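Local coordinates for protein endoglucanase (Thermotoga maritima, PDB 1VHO) that probably acts as a metal-dependent aminopeptidase of the M42 family, which binds two divalent metal cations per subunit, despite its endoglucanase name, at residues M5-L10 against L180-E185. Sequence-based numbering, arbitrary orientation. Where two conformers were deposited one is given.
Sequences METGKL and LVKVLE
Leu-10 and Thr-7, on the first turn of helix 7-16, pack against Val-181 and Lys-182 of helix 171-187 in a mostly buried helix-to-helix contact, well away from the predicted metal site. Helix 171-187 rests with Leu-180 and Leu-184 on the central mixed sheet, and the N-terminal helix packs against a different flank of it. The apolar half is small: Leu-10 CD2 faces both partners, 4.0 Å from Val-181 CG1 and as far from Lys-182 CG. Tyr-30 of helix 25-35 also touches Leu-10, while Val-34 and Ile-35 touch Val-181.

Lys-182 carries much of the remainder. Its chain is bent at chi2 (-63°) and chi3 (-75°), and its methylenes run past Leu-10 in the opposite direction. Lys-182 CE then comes within 3.4 Å of Thr-7 OG1, a van der Waals approach of a carbon; the hydroxyl has its hydrogen bond with Glu-321 of helix 317-333. Glu-185, its chain extended, reaches out from one turn further on to meet the ammonium: Lys-182 NZ forms a 2.8 Å salt bridge with Glu-185 OE2, met on the syn side and 24° out of the carboxylate plane. Met-5 O lies 3.6 Å from Lys-182 NZ, too long to count as a bond. An alanine in place of Lys-182 would probably leave Glu-185 without its ionic mate and open a gap beside Leu-10 CD2 and Thr-7 OG1.

The lysine thus joins the helices through its carbons and spends its charge within its own helix, so the attachment of the N-terminal turn here is chiefly van der Waals.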
HETATM    1  N   MSE A   5      -3.198  17.867   4.139  0.60 39.42           N
HETATM    2  CA  MSE A   5      -4.517  17.816   4.789  0.60 38.31           C
HETATM    3  C   MSE A   5      -4.401  16.991   6.062  1.00 35.34           C
HETATM    4  O   MSE A   5      -3.324  16.691   6.544  1.00 37.61           O
HETATM    5  CB  MSE A   5      -5.576  17.264   3.841  0.60 41.97           C
HETATM    6  CG  MSE A   5      -5.683  15.764   3.694  0.60 44.16           C
HETATM    7 SE   MSE A   5      -6.475  15.192   2.036  0.60 53.61          SE
HETATM    8  CE  MSE A   5      -4.919  15.154   0.922  0.60 45.84           C
ATOM      9  N   GLU A   6      -5.522  16.682   6.687  1.00 33.41           N
ATOM     10  CA  GLU A   6      -5.528  15.843   7.877  1.00 29.77           C
ATOM     11  C   GLU A   6      -5.107  14.424   7.437  1.00 25.30           C
ATOM     12  O   GLU A   6      -5.537  13.947   6.373  1.00 22.08           O
ATOM     13  CB  GLU A   6      -6.935  15.764   8.463  1.00 35.61           C
ATOM     14  CG  GLU A   6      -7.430  17.104   8.994  1.00 46.24           C
ATOM     15  CD  GLU A   6      -7.274  17.105  10.513  1.00 51.34           C
ATOM     16  OE1 GLU A   6      -6.208  17.547  10.992  1.00 53.13           O
ATOM     17  OE2 GLU A   6      -8.237  16.630  11.160  1.00 54.73           O
ATOM     18  N   THR A   7      -4.401  13.743   8.313  1.00 21.65           N
ATOM     19  CA  THR A   7      -3.911  12.396   8.011  1.00 22.24           C
ATOM     20  C   THR A   7      -5.045  11.422   7.754  1.00 19.29           C
ATOM     21  O   THR A   7      -4.938  10.696   6.752  1.00 16.94           O
ATOM     22  CB  THR A   7      -3.010  11.871   9.152  1.00 19.75           C
ATOM     23  OG1 THR A   7      -1.947  12.848   9.217  1.00 22.99           O
ATOM     24  CG2 THR A   7      -2.468  10.490   8.760  1.00 20.71           C
ATOM     25  N   GLY A   8      -6.106  11.550   8.536  1.00 18.43           N
ATOM     26  CA  GLY A   8      -7.264  10.648   8.340  1.00 20.50           C
ATOM     27  C   GLY A   8      -7.874  10.853   6.981  1.00 19.63           C
ATOM     28  O   GLY A   8      -8.200   9.873   6.244  1.00 20.63           O
ATOM     29  N   LYS A   9      -8.064  12.103   6.584  1.00 19.22           N
ATOM     30  CA  LYS A   9      -8.637  12.392   5.261  1.00 20.66           C
ATOM     31  C   LYS A   9      -7.725  11.931   4.122  1.00 19.62           C
ATOM     32  O   LYS A   9      -8.236  11.460   3.107  1.00 18.21           O
ATOM     33  CB  LYS A   9      -8.956  13.873   5.082  1.00 22.75           C
ATOM     34  CG  LYS A   9      -9.583  14.217   3.732  1.00 31.98           C
ATOM     35  CD  LYS A   9     -10.877  13.431   3.497  1.00 38.10           C
ATOM     36  CE  LYS A   9     -11.904  14.302   2.751  1.00 38.19           C
ATOM     37  NZ  LYS A   9     -11.913  13.949   1.287  1.00 39.32           N
ATOM     38  N   LEU A  10      -6.412  12.102   4.246  1.00 17.40           N
ATOM     39  CA  LEU A  10      -5.462  11.669   3.225  1.00 16.27           C
ATOM     40  C   LEU A  10      -5.570  10.142   3.047  1.00 15.87           C
ATOM     41  O   LEU A  10      -5.507   9.634   1.929  1.00 15.19           O
ATOM     42  CB  LEU A  10      -4.018  12.008   3.630  1.00 14.00           C
ATOM     43  CG  LEU A  10      -2.872  11.388   2.815  1.00 17.81           C
ATOM     44  CD1 LEU A  10      -2.843  11.885   1.392  1.00 16.65           C
ATOM     45  CD2 LEU A  10      -1.535  11.745   3.513  1.00 16.10           C
ATOM     46  N   LEU A 180       4.566   8.071   3.568  1.00 15.36           N
ATOM     47  CA  LEU A 180       5.604   8.728   2.756  1.00 15.91           C
ATOM     48  C   LEU A 180       5.197  10.112   2.296  1.00 17.16           C
ATOM     49  O   LEU A 180       6.074  11.008   2.187  1.00 16.33           O
ATOM     50  CB  LEU A 180       6.052   7.795   1.627  1.00 17.89           C
ATOM     51  CG  LEU A 180       6.635   6.443   2.131  1.00 18.11           C
ATOM     52  CD1 LEU A 180       7.289   5.722   0.958  1.00 18.09           C
ATOM     53  CD2 LEU A 180       7.697   6.713   3.222  1.00 17.78           C
ATOM     54  N   VAL A 181       3.896  10.297   2.037  1.00 16.84           N
ATOM     55  CA  VAL A 181       3.442  11.672   1.654  1.00 17.60           C
ATOM     56  C   VAL A 181       3.667  12.603   2.851  1.00 17.48           C
ATOM     57  O   VAL A 181       4.203  13.735   2.675  1.00 17.15           O
ATOM     58  CB  VAL A 181       1.948  11.644   1.273  1.00 15.77           C
ATOM     59  CG1 VAL A 181       1.389  13.081   1.191  1.00 16.19           C
ATOM     60  CG2 VAL A 181       1.792  10.963  -0.097  1.00 14.51           C
ATOM     61  N   LYS A 182       3.312  12.134   4.044  1.00 15.90           N
ATOM     62  CA  LYS A 182       3.483  12.958   5.270  1.00 16.47           C
ATOM     63  C   LYS A 182       4.963  13.207   5.558  1.00 16.96           C
ATOM     64  O   LYS A 182       5.330  14.292   6.055  1.00 16.34           O
ATOM     65  CB  LYS A 182       2.765  12.335   6.458  1.00 17.20           C
ATOM     66  CG  LYS A 182       1.227  12.336   6.352  1.00 21.30           C
ATOM     67  CD  LYS A 182       0.623  13.738   6.303  1.00 26.03           C
ATOM     68  CE  LYS A 182       0.629  14.419   7.650  1.00 27.51           C
ATOM     69  NZ  LYS A 182      -0.041  15.737   7.617  1.00 28.23           N
ATOM     70  N   VAL A 183       5.837  12.235   5.304  1.00 14.37           N
ATOM     71  CA  VAL A 183       7.278  12.504   5.532  1.00 17.56           C
ATOM     72  C   VAL A 183       7.721  13.735   4.715  1.00 17.77           C
ATOM     73  O   VAL A 183       8.448  14.607   5.192  1.00 16.88           O
ATOM     74  CB  VAL A 183       8.128  11.314   5.058  1.00 17.65           C
ATOM     75  CG1 VAL A 183       9.631  11.630   5.068  1.00 18.98           C
ATOM     76  CG2 VAL A 183       7.878  10.099   5.946  1.00 19.92           C
ATOM     77  N   LEU A 184       7.340  13.774   3.429  1.00 16.63           N
ATOM     78  CA  LEU A 184       7.735  14.912   2.578  1.00 17.34           C
ATOM     79  C   LEU A 184       7.175  16.204   3.122  1.00 18.74           C
ATOM     80  O   LEU A 184       7.885  17.227   3.199  1.00 19.12           O
ATOM     81  CB  LEU A 184       7.314  14.650   1.129  1.00 17.32           C
ATOM     82  CG  LEU A 184       8.101  13.523   0.431  1.00 18.17           C
ATOM     83  CD1 LEU A 184       7.443  13.158  -0.888  1.00 20.16           C
ATOM     84  CD2 LEU A 184       9.543  13.955   0.141  1.00 19.01           C
ATOM     85  N   GLU A 185       5.931  16.196   3.601  1.00 17.62           N
ATOM     86  CA  GLU A 185       5.347  17.384   4.189  1.00 19.49           C
ATOM     87  C   GLU A 185       6.149  17.826   5.403  1.00 22.49           C
ATOM     88  O   GLU A 185       6.512  19.001   5.506  1.00 21.62           O
ATOM     89  CB  GLU A 185       3.872  17.188   4.539  1.00 23.88           C
ATOM     90  CG  GLU A 185       3.271  18.444   5.156  1.00 28.78           C
ATOM     91  CD  GLU A 185       2.014  18.178   5.940  1.00 35.09           C
ATOM     92  OE1 GLU A 185       1.700  19.002   6.834  1.00 40.70           O
ATOM     93  OE2 GLU A 185       1.370  17.148   5.723  1.00 32.94           O
TER